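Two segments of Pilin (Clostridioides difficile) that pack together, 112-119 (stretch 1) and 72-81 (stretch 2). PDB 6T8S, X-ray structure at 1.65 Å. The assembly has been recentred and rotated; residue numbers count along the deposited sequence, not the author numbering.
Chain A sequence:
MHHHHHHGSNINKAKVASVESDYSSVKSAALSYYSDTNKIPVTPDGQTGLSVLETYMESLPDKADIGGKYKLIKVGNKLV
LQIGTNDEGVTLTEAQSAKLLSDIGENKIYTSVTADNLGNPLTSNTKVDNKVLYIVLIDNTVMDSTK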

# COMPACT_ATOMS: atom_id res chain seq x y z
N SER A 112 -10.07 -5.53 0.31
CA SER A 112 -9.92 -6.90 0.88
C SER A 112 -9.02 -7.77 0.00
O SER A 112 -8.93 -7.52 -1.22
CB SER A 112 -11.27 -7.56 1.06
OG SER A 112 -11.84 -7.88 -0.19
N VAL A 113 -8.39 -8.76 0.62
CA VAL A 113 -7.61 -9.83 -0.07
C VAL A 113 -7.81 -11.12 0.72
O VAL A 113 -8.11 -11.04 1.93
CB VAL A 113 -6.11 -9.48 -0.16
CG1 VAL A 113 -5.87 -8.22 -0.98
CG2 VAL A 113 -5.46 -9.36 1.21
N THR A 114 -7.66 -12.25 0.04
CA THR A 114 -7.29 -13.56 0.64
C THR A 114 -5.81 -13.80 0.28
O THR A 114 -5.22 -12.91 -0.37
CB THR A 114 -8.29 -14.64 0.20
OG1 THR A 114 -8.08 -14.91 -1.18
CG2 THR A 114 -9.72 -14.22 0.44
N ALA A 115 -5.23 -14.94 0.68
CA ALA A 115 -3.82 -15.30 0.39
C ALA A 115 -3.63 -15.52 -1.12
O ALA A 115 -2.49 -15.40 -1.61
CB ALA A 115 -3.42 -16.52 1.18
N ASP A 116 -4.73 -15.82 -1.83
CA ASP A 116 -4.71 -16.16 -3.28
C ASP A 116 -5.19 -14.98 -4.13
O ASP A 116 -4.65 -14.83 -5.23
CB ASP A 116 -5.58 -17.39 -3.56
CG ASP A 116 -4.99 -18.69 -3.06
OD1 ASP A 116 -3.75 -18.83 -3.08
OD2 ASP A 116 -5.78 -19.57 -2.64
N ASN A 117 -6.18 -14.20 -3.67
CA ASN A 117 -6.99 -13.32 -4.57
C ASN A 117 -7.21 -11.91 -4.00
O ASN A 117 -7.62 -11.78 -2.83
CB ASN A 117 -8.35 -13.95 -4.86
CG ASN A 117 -8.23 -15.27 -5.59
OD1 ASN A 117 -8.48 -16.32 -5.01
ND2 ASN A 117 -7.79 -15.23 -6.84
N LEU A 118 -7.05 -10.91 -4.87
CA LEU A 118 -7.47 -9.50 -4.63
C LEU A 118 -8.99 -9.47 -4.55
O LEU A 118 -9.62 -10.16 -5.37
CB LEU A 118 -6.97 -8.63 -5.79
CG LEU A 118 -5.47 -8.66 -6.06
CD1 LEU A 118 -5.15 -7.93 -7.37
CD2 LEU A 118 -4.69 -8.06 -4.90
N GLY A 119 -9.56 -8.69 -3.62
CA GLY A 119 -11.01 -8.63 -3.34
C GLY A 119 -11.69 -7.45 -4.02
O GLY A 119 -11.47 -7.29 -5.23
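Stretch 2 (72-81) LIKVGNKLVL

Stretch 2 is a β-hairpin that lays one side of its two strands and its turn against the irregular loop of stretch 1, in a small, mainly apolar contact centred on V75 and fastened by a single weak backbone hydrogen bond.

The hairpin consists of strands 72-75 and 78-81, running antiparallel. I73 and V80 pair through I73 N to V80 O at 3.0 Å and V80 N to I73 O at 2.9 Å, while V75 and K78 close the turn through V75 N to K78 O and K78 N to V75 O, both 2.9 Å. The turn between them is type II', with G76 at phi 55° and psi -118°. The positive phi by itself favours glycine, and the neighbouring loop adds a second constraint: a CB on G76 would lie a tight 3.1 Å from D116 O.

Stretch 1 has no regular secondary structure, yet it too folds back on itself. T114 N bonds to N117 O at 2.9 Å and G119 N to S112 O at 2.7 Å, and T114 OG1 accepts a hydrogen bond from N117 N at 3.2 Å. This doubling brings V113 and L118 to the hairpin from separate arms of the loop, while the bend between them meets the hairpin turn. There the CA atoms of D116 and G76 are 4.6 Å apart and those of A115 and V75 5.3 Å, so residue numbers rise together across this short register. The weak bond runs from G76 N to A115 O, 3.3 Å long but nearly straight at 168°. The CA-to-CB bonds of A115 and D116 point away from the hairpin, and the backbone makes this link; both residues are exposed and poorly ordered.

V75 is buried, and its compact, branched side chain suits a position in contact with both backbone and methyl groups. Its CG1 lies 3.6 Å from T114 O, 3.8 Å from N117 C and 4.0 Å from L118 CD2, whereas its CG2 meets V113 CG1 at 4.4 Å. V113 meets the same strand a second time, placing CG2 4.3 Å from I73 CD1.

L118 spans the two strands. Its CA-to-CB bond points sideways, but the longer leucine side chain carries its end closer to the hairpin, so that CD2 touches V80 CG2 at 4.3 Å as well as V75. L118 CD1 packs 3.7 Å from K78 CD. Here lysine serves through the outer methylenes of its chain: K78 CD and CE lie against L118 CD1, with the ammonium a little farther off.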

# COMPACT_ATOMS: atom_id res chain seq x y z
N LEU A 72 4.70 -5.58 3.48
CA LEU A 72 4.71 -6.18 2.13
C LEU A 72 4.21 -7.62 2.24
O LEU A 72 4.75 -8.36 3.09
CB LEU A 72 6.14 -6.15 1.58
CG LEU A 72 6.69 -4.76 1.27
CD1 LEU A 72 8.15 -4.85 0.86
CD2 LEU A 72 5.89 -4.09 0.18
N ILE A 73 3.23 -7.96 1.41
CA ILE A 73 2.63 -9.32 1.33
C ILE A 73 2.61 -9.80 -0.12
O ILE A 73 2.55 -8.97 -1.06
CB ILE A 73 1.24 -9.37 1.98
CG1 ILE A 73 0.20 -8.57 1.19
CG2 ILE A 73 1.33 -8.97 3.45
CD1 ILE A 73 -1.22 -8.69 1.72
N LYS A 74 2.61 -11.11 -0.29
CA LYS A 74 2.41 -11.74 -1.61
C LYS A 74 0.95 -12.19 -1.67
O LYS A 74 0.47 -12.82 -0.70
CB LYS A 74 3.44 -12.86 -1.80
CG LYS A 74 3.36 -13.57 -3.14
CD LYS A 74 4.63 -14.29 -3.51
CE LYS A 74 4.37 -15.53 -4.34
NZ LYS A 74 5.56 -16.41 -4.39
N VAL A 75 0.25 -11.80 -2.73
CA VAL A 75 -1.15 -12.22 -3.02
C VAL A 75 -1.12 -12.89 -4.39
O VAL A 75 -0.93 -12.19 -5.38
CB VAL A 75 -2.13 -11.03 -2.96
CG1 VAL A 75 -3.56 -11.49 -3.18
CG2 VAL A 75 -2.01 -10.28 -1.64
N GLY A 76 -1.25 -14.22 -4.44
CA GLY A 76 -0.96 -15.01 -5.65
C GLY A 76 0.44 -14.72 -6.17
O GLY A 76 1.41 -14.98 -5.42
N ASN A 77 0.55 -14.18 -7.38
CA ASN A 77 1.84 -13.87 -8.05
C ASN A 77 2.22 -12.40 -7.81
O ASN A 77 3.32 -12.01 -8.26
CB ASN A 77 1.76 -14.16 -9.56
CG ASN A 77 0.62 -13.44 -10.26
OD1 ASN A 77 -0.49 -13.38 -9.73
ND2 ASN A 77 0.88 -12.90 -11.43
N LYS A 78 1.38 -11.62 -7.12
CA LYS A 78 1.55 -10.14 -7.00
C LYS A 78 2.23 -9.77 -5.68
O LYS A 78 1.94 -10.40 -4.65
CB LYS A 78 0.18 -9.46 -7.11
CG LYS A 78 -0.48 -9.60 -8.47
CD LYS A 78 -1.81 -8.91 -8.55
CE LYS A 78 -2.57 -9.17 -9.84
NZ LYS A 78 -2.81 -10.62 -10.02
N LEU A 79 3.09 -8.75 -5.72
CA LEU A 79 3.56 -8.02 -4.51
C LEU A 79 2.56 -6.91 -4.19
O LEU A 79 2.25 -6.11 -5.10
CB LEU A 79 4.95 -7.42 -4.72
CG LEU A 79 5.47 -6.62 -3.53
CD1 LEU A 79 5.62 -7.52 -2.31
CD2 LEU A 79 6.78 -5.94 -3.85
N VAL A 80 2.13 -6.84 -2.93
CA VAL A 80 1.07 -5.90 -2.47
C VAL A 80 1.61 -5.11 -1.28
O VAL A 80 2.19 -5.71 -0.34
CB VAL A 80 -0.22 -6.66 -2.14
CG1 VAL A 80 -1.27 -5.76 -1.50
CG2 VAL A 80 -0.78 -7.36 -3.37
N LEU A 81 1.41 -3.80 -1.30
CA LEU A 81 1.65 -2.92 -0.15
C LEU A 81 0.38 -2.94 0.70
O LEU A 81 -0.68 -2.49 0.23
CB LEU A 81 1.99 -1.51 -0.63
CG LEU A 81 2.23 -0.49 0.48
CD1 LEU A 81 3.47 -0.84 1.30
CD2 LEU A 81 2.34 0.92 -0.10